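Local coordinates for protein split-Soret cytochrome c (Desulfovibrio desulfuricans, PDB 1H21) that carries electrons as a homodimeric diheme cytochrome c that also binds an iron-sulfur cluster in each subunit, and may take part in sulfate reduction, at residues C44-V53 and G87-L98; E104-W115 and A178-K189. All coordinates share one frame; numbering follows the deposited sequence.

Interaction 1: residues C44-V53 and G87-L98; sequences CGFGAFYSIV and GALYGAAATFSL
Two helix starts meet at the probable [2Fe-2S] site: Cys44, an inferred cluster ligand, and Gly45 lie against Gly87 and Ala88, directly after Cys86, another inferred ligand. Helix axes only 6.8 Å apart, inclined at 28°, bring backbone onto backbone, and the GxxxG spacing of Gly87 and Gly91 faces the partner helix. Two CA-H...O contacts run in opposite senses here: Gly45 CA lies 3.2 Å from Gly87 O, and Ala88 CA approaches Cys44 O at 3.5 Å. Further along, Ala48 CB rests on Ala88 O. Phe49 turns the edge of its ring to Gly91 O, with CD1 3.3 Å from that oxygen. Thr95 then fills the widening gap. Its hydroxyl, set between backbone N and carbonyl carbon (chi1 69°), bonds back to Ala92 O at 2.7 Å in the carbonyl plane. This fixes the methyl CG2 among Phe49 CD1, Ile52 CG2 and Val53 CG2. At the far end Val53 and Leu98 meet tip to tip, CG2 to CD1 at 3.4 Å. Across this buried seam the helices are thus joined by close backbone packing, the Phe49 ring and methyl contacts, while the threonine hydroxyl is satisfied within its own helix.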
loop_
_atom_site.group_PDB
_atom_site.type_symbol
_atom_site.label_atom_id
_atom_site.label_comp_id
_atom_site.label_asym_id
_atom_site.label_seq_id
_atom_site.Cartn_x
_atom_site.Cartn_y
_atom_site.Cartn_z
ATOM N N CYS A 44 -6.540 10.160 -3.089
ATOM C CA CYS A 44 -5.159 10.136 -3.555
ATOM C C CYS A 44 -4.832 9.070 -4.569
ATOM O O CYS A 44 -4.240 9.365 -5.593
ATOM C CB CYS A 44 -4.131 10.096 -2.396
ATOM S SG CYS A 44 -4.713 9.935 -0.694
ATOM N N GLY A 45 -5.192 7.827 -4.293
ATOM C CA GLY A 45 -4.873 6.765 -5.227
ATOM C C GLY A 45 -5.617 6.894 -6.542
ATOM O O GLY A 45 -5.046 6.742 -7.627
ATOM N N PHE A 46 -6.900 7.201 -6.455
ATOM C CA PHE A 46 -7.715 7.331 -7.653
ATOM C C PHE A 46 -7.221 8.475 -8.539
ATOM O O PHE A 46 -6.849 8.254 -9.690
ATOM C CB PHE A 46 -9.183 7.506 -7.269
ATOM C CG PHE A 46 -10.093 7.706 -8.434
ATOM C CD1 PHE A 46 -10.655 6.611 -9.091
ATOM C CD2 PHE A 46 -10.411 8.992 -8.864
ATOM C CE1 PHE A 46 -11.533 6.794 -10.163
ATOM C CE2 PHE A 46 -11.290 9.197 -9.940
ATOM C CZ PHE A 46 -11.851 8.096 -10.589
ATOM N N GLY A 47 -7.134 9.677 -7.984
ATOM C CA GLY A 47 -6.660 10.807 -8.766
ATOM C C GLY A 47 -5.333 10.567 -9.479
ATOM O O GLY A 47 -5.221 10.823 -10.674
ATOM N N ALA A 48 -4.332 10.071 -8.759
ATOM C CA ALA A 48 -3.032 9.820 -9.348
ATOM C C ALA A 48 -3.099 8.719 -10.394
ATOM O O ALA A 48 -2.599 8.880 -11.507
ATOM C CB ALA A 48 -2.025 9.460 -8.278
ATOM N N PHE A 49 -3.714 7.593 -10.051
ATOM C CA PHE A 49 -3.796 6.488 -11.004
ATOM C C PHE A 49 -4.471 6.958 -12.283
ATOM O O PHE A 49 -3.938 6.825 -13.382
ATOM C CB PHE A 49 -4.575 5.302 -10.435
ATOM C CG PHE A 49 -4.521 4.101 -11.314
ATOM C CD1 PHE A 49 -3.447 3.224 -11.240
ATOM C CD2 PHE A 49 -5.511 3.883 -12.271
ATOM C CE1 PHE A 49 -3.340 2.129 -12.119
ATOM C CE2 PHE A 49 -5.427 2.798 -13.156
ATOM C CZ PHE A 49 -4.332 1.915 -13.079
ATOM N N TYR A 50 -5.647 7.538 -12.132
ATOM C CA TYR A 50 -6.358 8.024 -13.293
ATOM C C TYR A 50 -5.563 9.035 -14.124
ATOM O O TYR A 50 -5.521 8.920 -15.344
ATOM C CB TYR A 50 -7.699 8.621 -12.905
ATOM C CG TYR A 50 -8.558 8.913 -14.109
ATOM C CD1 TYR A 50 -9.518 8.000 -14.530
ATOM C CD2 TYR A 50 -8.417 10.102 -14.834
ATOM C CE1 TYR A 50 -10.322 8.257 -15.636
ATOM C CE2 TYR A 50 -9.217 10.367 -15.948
ATOM C CZ TYR A 50 -10.167 9.434 -16.335
ATOM O OH TYR A 50 -11.000 9.676 -17.396
ATOM N N SER A 51 -4.888 9.981 -13.481
ATOM C CA SER A 51 -4.145 10.966 -14.248
ATOM C C SER A 51 -3.123 10.318 -15.188
ATOM O O SER A 51 -2.646 10.947 -16.129
ATOM C CB SER A 51 -3.480 12.002 -13.332
ATOM O OG SER A 51 -2.350 11.487 -12.674
ATOM N N ILE A 52 -2.824 9.046 -14.970
ATOM C CA ILE A 52 -1.852 8.361 -15.805
ATOM C C ILE A 52 -2.509 7.411 -16.795
ATOM O O ILE A 52 -2.420 7.600 -18.009
ATOM C CB ILE A 52 -0.805 7.636 -14.930
ATOM C CG1 ILE A 52 0.137 8.680 -14.315
ATOM C CG2 ILE A 52 -0.076 6.569 -15.727
ATOM C CD1 ILE A 52 1.246 8.119 -13.472
ATOM N N VAL A 53 -3.209 6.413 -16.278
ATOM C CA VAL A 53 -3.874 5.423 -17.121
ATOM C C VAL A 53 -5.208 5.956 -17.608
ATOM O O VAL A 53 -5.671 5.590 -18.686
ATOM C CB VAL A 53 -4.065 4.103 -16.352
ATOM C CG1 VAL A 53 -4.797 3.077 -17.195
ATOM C CG2 VAL A 53 -2.706 3.565 -15.899
ATOM N N GLY A 87 -1.628 6.846 -0.607
ATOM C CA GLY A 87 -2.376 6.474 -1.796
ATOM C C GLY A 87 -1.899 7.034 -3.124
ATOM O O GLY A 87 -1.930 6.351 -4.153
ATOM N N ALA A 88 -1.501 8.301 -3.118
ATOM C CA ALA A 88 -1.023 8.927 -4.338
ATOM C C ALA A 88 0.194 8.180 -4.840
ATOM O O ALA A 88 0.328 7.930 -6.038
ATOM C CB ALA A 88 -0.681 10.378 -4.087
ATOM N N LEU A 89 1.057 7.775 -3.914
ATOM C CA LEU A 89 2.276 7.056 -4.259
ATOM C C LEU A 89 1.976 5.688 -4.857
ATOM O O LEU A 89 2.580 5.289 -5.863
ATOM C CB LEU A 89 3.198 6.925 -3.048
ATOM C CG LEU A 89 3.890 8.168 -2.485
ATOM C CD1 LEU A 89 4.868 7.687 -1.442
ATOM C CD2 LEU A 89 4.657 8.908 -3.536
ATOM N N TYR A 90 1.039 4.964 -4.257
ATOM C CA TYR A 90 0.697 3.653 -4.800
ATOM C C TYR A 90 0.047 3.795 -6.180
ATOM O O TYR A 90 0.434 3.125 -7.138
ATOM C CB TYR A 90 -0.240 2.867 -3.886
ATOM C CG TYR A 90 -0.528 1.546 -4.513
ATOM C CD1 TYR A 90 0.460 0.558 -4.569
ATOM C CD2 TYR A 90 -1.741 1.308 -5.157
ATOM C CE1 TYR A 90 0.247 -0.621 -5.250
ATOM C CE2 TYR A 90 -1.964 0.105 -5.855
ATOM C CZ TYR A 90 -0.964 -0.843 -5.891
ATOM O OH TYR A 90 -1.173 -2.013 -6.554
ATOM N N GLY A 91 -0.971 4.644 -6.253
ATOM C CA GLY A 91 -1.652 4.871 -7.510
ATOM C C GLY A 91 -0.682 5.147 -8.649
ATOM O O GLY A 91 -0.850 4.620 -9.746
ATOM N N ALA A 92 0.347 5.948 -8.384
ATOM C CA ALA A 92 1.327 6.282 -9.409
ATOM C C ALA A 92 2.267 5.129 -9.700
ATOM O O ALA A 92 2.480 4.785 -10.855
ATOM C CB ALA A 92 2.118 7.529 -9.010
ATOM N N ALA A 93 2.798 4.489 -8.667
ATOM C CA ALA A 93 3.725 3.395 -8.898
ATOM C C ALA A 93 3.067 2.167 -9.518
ATOM O O ALA A 93 3.713 1.397 -10.213
ATOM C CB ALA A 93 4.412 3.020 -7.610
ATOM N N ALA A 94 1.777 1.989 -9.259
ATOM C CA ALA A 94 1.057 0.823 -9.755
ATOM C C ALA A 94 0.984 0.816 -11.253
ATOM O O ALA A 94 1.006 -0.257 -11.873
ATOM C CB ALA A 94 -0.343 0.768 -9.175
ATOM N N THR A 95 0.877 2.015 -11.828
ATOM C CA THR A 95 0.792 2.170 -13.280
ATOM C C THR A 95 2.039 1.607 -13.969
ATOM O O THR A 95 1.945 1.001 -15.038
ATOM C CB THR A 95 0.588 3.658 -13.715
ATOM O OG1 THR A 95 1.767 4.416 -13.442
ATOM C CG2 THR A 95 -0.549 4.289 -12.978
ATOM N N PHE A 96 3.187 1.728 -13.314
ATOM C CA PHE A 96 4.432 1.239 -13.894
ATOM C C PHE A 96 4.357 -0.256 -14.161
ATOM O O PHE A 96 4.989 -0.763 -15.113
ATOM C CB PHE A 96 5.629 1.500 -12.973
ATOM C CG PHE A 96 5.794 2.921 -12.566
ATOM C CD1 PHE A 96 5.037 3.938 -13.162
ATOM C CD2 PHE A 96 6.724 3.249 -11.578
ATOM C CE1 PHE A 96 5.201 5.255 -12.796
ATOM C CE2 PHE A 96 6.905 4.571 -11.196
ATOM C CZ PHE A 96 6.140 5.579 -11.806
ATOM N N SER A 97 3.586 -0.960 -13.337
ATOM C CA SER A 97 3.486 -2.396 -13.496
ATOM C C SER A 97 2.573 -2.846 -14.618
ATOM O O SER A 97 2.474 -4.045 -14.899
ATOM C CB SER A 97 3.187 -3.082 -12.174
ATOM O OG SER A 97 4.351 -3.017 -11.344
ATOM N N LEU A 98 1.956 -1.871 -15.290
ATOM C CA LEU A 98 1.101 -2.144 -16.439
ATOM C C LEU A 98 1.961 -2.255 -17.705
ATOM O O LEU A 98 1.552 -2.860 -18.712
ATOM C CB LEU A 98 0.102 -1.016 -16.625
ATOM C CG LEU A 98 -0.931 -0.951 -15.507
ATOM C CD1 LEU A 98 -1.792 0.281 -15.700
ATOM C CD2 LEU A 98 -1.796 -2.237 -15.474
#

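Interaction 2: residues E104-W115 and A178-K189; sequences EVHPMVNELFRW and AAFKAAEIINTK
Helices 104-115 and 178-189 run roughly antiparallel, at 150°, with axes 10.0 Å apart, so that Met108 lies across from Ile185 and Leu112 from Ala182. Leu112 is a knob in the hole formed by Ala178, Lys181, Ala182 and Ile185, and its CB meets Ile185 CD1 at 3.6 Å, the two side chains crossing at about a right angle. Met108, bent at its last torsion, brings its methyl CE to Ile185 CG2 and lays SD 3.7 Å from Lys189 CG. The alkyl chain of Lys181 slides over one face of Trp115, with CG 3.7 Å from the centroid of the six-membered ring in a CH-pi contact. A bend at chi2 (57°) carries NZ on toward Glu111, where it bonds to the anti lone pair of OE2 at 2.9 Å while keeping a longer cation-pi contact with the five-membered ring. Glu111 OE1 is taken by Thr199 N, so both carboxylate oxygens are held. At the other end Lys189 NZ bridges to Glu104 OE2 at 2.7 Å, approaching on the anti side and somewhat out of the carboxylate plane. A water accepts from Lys189 NZ and donates to Glu104 O, and Lys189 NZ also bonds to Gly193 O. One knob-into-hole contact with a lysine-glutamate salt bridge towards each end joins helix 102-118 to helix 165-192 as an antiparallel pair in the helical part of the subunit.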
loop_
_atom_site.group_PDB
_atom_site.type_symbol
_atom_site.label_atom_id
_atom_site.label_comp_id
_atom_site.label_asym_id
_atom_site.label_seq_id
_atom_site.Cartn_x
_atom_site.Cartn_y
_atom_site.Cartn_z
ATOM N N GLU A 104 12.767 -3.866 -13.762
ATOM C CA GLU A 104 12.752 -2.538 -14.350
ATOM C C GLU A 104 12.020 -1.481 -13.547
ATOM O O GLU A 104 12.391 -0.308 -13.603
ATOM C CB GLU A 104 12.160 -2.574 -15.761
ATOM C CG GLU A 104 13.075 -3.131 -16.848
ATOM C CD GLU A 104 12.458 -2.994 -18.234
ATOM O OE1 GLU A 104 11.733 -3.921 -18.661
ATOM O OE2 GLU A 104 12.692 -1.952 -18.887
ATOM N N VAL A 105 10.950 -1.870 -12.857
ATOM C CA VAL A 105 10.178 -0.924 -12.067
ATOM C C VAL A 105 10.885 -0.464 -10.781
ATOM O O VAL A 105 10.739 0.686 -10.353
ATOM C CB VAL A 105 8.765 -1.470 -11.770
ATOM C CG1 VAL A 105 7.968 -0.479 -10.918
ATOM C CG2 VAL A 105 8.028 -1.714 -13.089
ATOM N N HIS A 106 11.726 -1.328 -10.223
ATOM C CA HIS A 106 12.446 -1.009 -8.997
ATOM C C HIS A 106 13.092 0.383 -8.960
ATOM O O HIS A 106 12.747 1.190 -8.103
ATOM C CB HIS A 106 13.485 -2.093 -8.668
ATOM C CG HIS A 106 14.016 -2.005 -7.265
ATOM N ND1 HIS A 106 13.238 -1.607 -6.198
ATOM C CD2 HIS A 106 15.237 -2.290 -6.749
ATOM C CE1 HIS A 106 13.950 -1.651 -5.087
ATOM N NE2 HIS A 106 15.167 -2.064 -5.395
ATOM N N PRO A 107 14.020 0.700 -9.890
ATOM C CA PRO A 107 14.623 2.037 -9.812
ATOM C C PRO A 107 13.628 3.167 -10.024
ATOM O O PRO A 107 13.819 4.258 -9.485
ATOM C CB PRO A 107 15.715 1.989 -10.889
ATOM C CG PRO A 107 15.153 1.043 -11.914
ATOM C CD PRO A 107 14.601 -0.063 -11.021
ATOM N N MET A 108 12.549 2.900 -10.760
ATOM C CA MET A 108 11.529 3.928 -11.004
ATOM C C MET A 108 10.807 4.276 -9.687
ATOM O O MET A 108 10.629 5.438 -9.354
ATOM C CB MET A 108 10.507 3.444 -12.050
ATOM C CG MET A 108 11.091 3.085 -13.425
ATOM S SD MET A 108 9.799 2.525 -14.608
ATOM C CE MET A 108 8.785 3.956 -14.701
ATOM N N VAL A 109 10.383 3.260 -8.947
ATOM C CA VAL A 109 9.702 3.472 -7.678
ATOM C C VAL A 109 10.697 4.038 -6.651
ATOM O O VAL A 109 10.321 4.839 -5.788
ATOM C CB VAL A 109 9.098 2.143 -7.158
ATOM C CG1 VAL A 109 8.566 2.286 -5.731
ATOM C CG2 VAL A 109 8.007 1.696 -8.101
ATOM N N ASN A 110 11.964 3.644 -6.756
ATOM C CA ASN A 110 12.971 4.143 -5.830
ATOM C C ASN A 110 13.094 5.651 -5.963
ATOM O O ASN A 110 13.212 6.362 -4.963
ATOM C CB ASN A 110 14.335 3.499 -6.081
ATOM C CG ASN A 110 14.440 2.101 -5.498
ATOM O OD1 ASN A 110 13.573 1.656 -4.745
ATOM N ND2 ASN A 110 15.514 1.401 -5.835
ATOM N N GLU A 111 13.064 6.136 -7.202
ATOM C CA GLU A 111 13.164 7.568 -7.446
ATOM C C GLU A 111 11.904 8.281 -6.958
ATOM O O GLU A 111 11.977 9.304 -6.267
ATOM C CB GLU A 111 13.402 7.859 -8.938
ATOM C CG GLU A 111 12.998 9.269 -9.340
ATOM C CD GLU A 111 13.885 9.889 -10.384
ATOM O OE1 GLU A 111 14.923 9.296 -10.740
ATOM O OE2 GLU A 111 13.536 11.005 -10.838
ATOM N N LEU A 112 10.745 7.745 -7.323
ATOM C CA LEU A 112 9.478 8.322 -6.906
ATOM C C LEU A 112 9.383 8.396 -5.376
ATOM O O LEU A 112 9.101 9.462 -4.829
ATOM C CB LEU A 112 8.332 7.494 -7.483
ATOM C CG LEU A 112 6.931 7.963 -7.144
ATOM C CD1 LEU A 112 6.751 9.412 -7.603
ATOM C CD2 LEU A 112 5.936 7.009 -7.806
ATOM N N PHE A 113 9.686 7.287 -4.697
ATOM C CA PHE A 113 9.633 7.213 -3.233
ATOM C C PHE A 113 10.709 8.030 -2.484
ATOM O O PHE A 113 10.382 8.721 -1.522
ATOM C CB PHE A 113 9.630 5.750 -2.767
ATOM C CG PHE A 113 8.320 5.027 -2.998
ATOM C CD1 PHE A 113 7.355 5.542 -3.868
ATOM C CD2 PHE A 113 8.058 3.828 -2.356
ATOM C CE1 PHE A 113 6.154 4.874 -4.093
ATOM C CE2 PHE A 113 6.858 3.151 -2.575
ATOM C CZ PHE A 113 5.908 3.678 -3.448
ATOM N N ARG A 114 11.977 7.954 -2.904
ATOM C CA ARG A 114 13.062 8.722 -2.263
ATOM C C ARG A 114 12.818 10.223 -2.453
ATOM O O ARG A 114 13.065 11.033 -1.555
ATOM C CB ARG A 114 14.411 8.338 -2.856
ATOM C CG ARG A 114 14.855 6.954 -2.469
ATOM C CD ARG A 114 16.104 6.505 -3.182
ATOM N NE ARG A 114 16.358 5.087 -2.923
ATOM C CZ ARG A 114 17.188 4.309 -3.619
ATOM N NH1 ARG A 114 17.881 4.787 -4.651
ATOM N NH2 ARG A 114 17.341 3.042 -3.257
ATOM N N TRP A 115 12.274 10.579 -3.612
ATOM C CA TRP A 115 11.980 11.961 -3.919
ATOM C C TRP A 115 10.957 12.462 -2.918
ATOM O O TRP A 115 11.135 13.532 -2.319
ATOM C CB TRP A 115 11.442 12.068 -5.351
ATOM C CG TRP A 115 10.707 13.352 -5.649
ATOM C CD1 TRP A 115 11.255 14.567 -5.962
ATOM C CD2 TRP A 115 9.283 13.546 -5.627
ATOM N NE1 TRP A 115 10.256 15.506 -6.132
ATOM C CE2 TRP A 115 9.039 14.904 -5.930
ATOM C CE3 TRP A 115 8.196 12.702 -5.375
ATOM C CZ2 TRP A 115 7.755 15.436 -5.986
ATOM C CZ3 TRP A 115 6.921 13.232 -5.430
ATOM C CH2 TRP A 115 6.709 14.589 -5.734
ATOM N N ALA A 178 2.717 14.157 -6.860
ATOM C CA ALA A 178 3.133 12.769 -7.071
ATOM C C ALA A 178 2.816 12.330 -8.494
ATOM O O ALA A 178 3.583 11.581 -9.111
ATOM C CB ALA A 178 2.451 11.873 -6.081
ATOM N N ALA A 179 1.673 12.797 -8.996
ATOM C CA ALA A 179 1.233 12.512 -10.358
ATOM C C ALA A 179 2.252 13.142 -11.315
ATOM O O ALA A 179 2.743 12.485 -12.239
ATOM C CB ALA A 179 -0.139 13.119 -10.593
ATOM N N PHE A 180 2.609 14.397 -11.044
ATOM C CA PHE A 180 3.570 15.141 -11.846
ATOM C C PHE A 180 4.907 14.418 -11.888
ATOM O O PHE A 180 5.455 14.148 -12.961
ATOM C CB PHE A 180 3.745 16.534 -11.245
ATOM C CG PHE A 180 4.660 17.427 -12.030
ATOM C CD1 PHE A 180 4.149 18.300 -12.987
ATOM C CD2 PHE A 180 6.037 17.384 -11.831
ATOM C CE1 PHE A 180 5.014 19.115 -13.746
ATOM C CE2 PHE A 180 6.902 18.191 -12.583
ATOM C CZ PHE A 180 6.393 19.057 -13.542
ATOM N N LYS A 181 5.427 14.077 -10.717
ATOM C CA LYS A 181 6.711 13.385 -10.629
ATOM C C LYS A 181 6.696 12.015 -11.313
ATOM O O LYS A 181 7.635 11.646 -12.019
ATOM C CB LYS A 181 7.120 13.226 -9.166
ATOM C CG LYS A 181 8.443 12.511 -8.987
ATOM C CD LYS A 181 9.539 13.240 -9.738
ATOM C CE LYS A 181 10.892 12.576 -9.560
ATOM N NZ LYS A 181 11.956 13.356 -10.239
ATOM N N ALA A 182 5.641 11.246 -11.070
ATOM C CA ALA A 182 5.518 9.914 -11.659
ATOM C C ALA A 182 5.502 10.038 -13.174
ATOM O O ALA A 182 6.106 9.214 -13.880
ATOM C CB ALA A 182 4.227 9.207 -11.165
ATOM N N ALA A 183 4.796 11.065 -13.657
ATOM C CA ALA A 183 4.688 11.325 -15.086
ATOM C C ALA A 183 6.094 11.542 -15.642
ATOM O O ALA A 183 6.495 10.862 -16.586
ATOM C CB ALA A 183 3.803 12.541 -15.352
ATOM N N GLU A 184 6.882 12.402 -14.998
ATOM C CA GLU A 184 8.242 12.645 -15.468
ATOM C C GLU A 184 9.073 11.377 -15.509
ATOM O O GLU A 184 9.843 11.154 -16.438
ATOM C CB GLU A 184 8.939 13.662 -14.594
ATOM C CG GLU A 184 8.286 15.025 -14.605
ATOM C CD GLU A 184 9.184 16.079 -13.998
ATOM O OE1 GLU A 184 10.015 15.733 -13.122
ATOM O OE2 GLU A 184 9.081 17.253 -14.409
ATOM N N ILE A 185 8.918 10.543 -14.497
ATOM C CA ILE A 185 9.645 9.286 -14.428
ATOM C C ILE A 185 9.220 8.371 -15.586
ATOM O O ILE A 185 10.063 7.723 -16.223
ATOM C CB ILE A 185 9.370 8.579 -13.076
ATOM C CG1 ILE A 185 9.933 9.420 -11.937
ATOM C CG2 ILE A 185 10.007 7.197 -13.053
ATOM C CD1 ILE A 185 9.497 8.959 -10.566
ATOM N N ILE A 186 7.919 8.307 -15.852
ATOM C CA ILE A 186 7.448 7.454 -16.937
ATOM C C ILE A 186 8.100 7.924 -18.238
ATOM O O ILE A 186 8.709 7.123 -18.956
ATOM C CB ILE A 186 5.906 7.463 -17.069
ATOM C CG1 ILE A 186 5.282 6.602 -15.955
ATOM C CG2 ILE A 186 5.483 6.964 -18.464
ATOM C CD1 ILE A 186 3.779 6.833 -15.759
ATOM N N ASN A 187 8.026 9.230 -18.499
ATOM C CA ASN A 187 8.612 9.819 -19.701
ATOM C C ASN A 187 10.076 9.430 -19.807
ATOM O O ASN A 187 10.508 8.865 -20.818
ATOM C CB ASN A 187 8.502 11.341 -19.668
ATOM C CG ASN A 187 7.103 11.828 -19.946
ATOM O OD1 ASN A 187 6.254 11.093 -20.466
ATOM N ND2 ASN A 187 6.851 13.092 -19.616
ATOM N N THR A 188 10.828 9.676 -18.741
ATOM C CA THR A 188 12.239 9.341 -18.748
ATOM C C THR A 188 12.472 7.846 -18.998
ATOM O O THR A 188 13.419 7.476 -19.690
ATOM C CB THR A 188 12.908 9.852 -17.449
ATOM O OG1 THR A 188 12.632 11.253 -17.326
ATOM C CG2 THR A 188 14.424 9.645 -17.454
ATOM N N LYS A 189 11.591 6.990 -18.488
ATOM C CA LYS A 189 11.734 5.538 -18.694
ATOM C C LYS A 189 11.555 5.183 -20.184
ATOM O O LYS A 189 12.321 4.400 -20.766
ATOM C CB LYS A 189 10.703 4.766 -17.842
ATOM C CG LYS A 189 10.635 3.256 -18.094
ATOM C CD LYS A 189 11.986 2.595 -17.855
ATOM C CE LYS A 189 11.879 1.094 -17.988
ATOM N NZ LYS A 189 13.161 0.404 -17.739
HETATM O O HOH W 1 14.201 0.806 -15.364
#

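Interactions 1 and 2 form one continuous helical core, their centres 11 Å apart. Helix 165-192, a partner in interaction 2, also packs on both helices of interaction 1: its Ala182 CB touches Ala92 CB at 3.5 Å, and Ile186 CD1 meets Ile52 CD1 at 3.6 Å. Phe96 adds a third junction, with CE1 3.4 Å from Ile186 CG1. Helices 87-99 and 102-118 follow one another in the chain and connect the two contacts. The probable cluster site lies at one end: Cys44 is about 5 Å, side chain to side chain, from Cys171 on helix 165-192, whereas Ala178 of interaction 2 is about 8 Å from Cys44. Both contacts also border the second subunit.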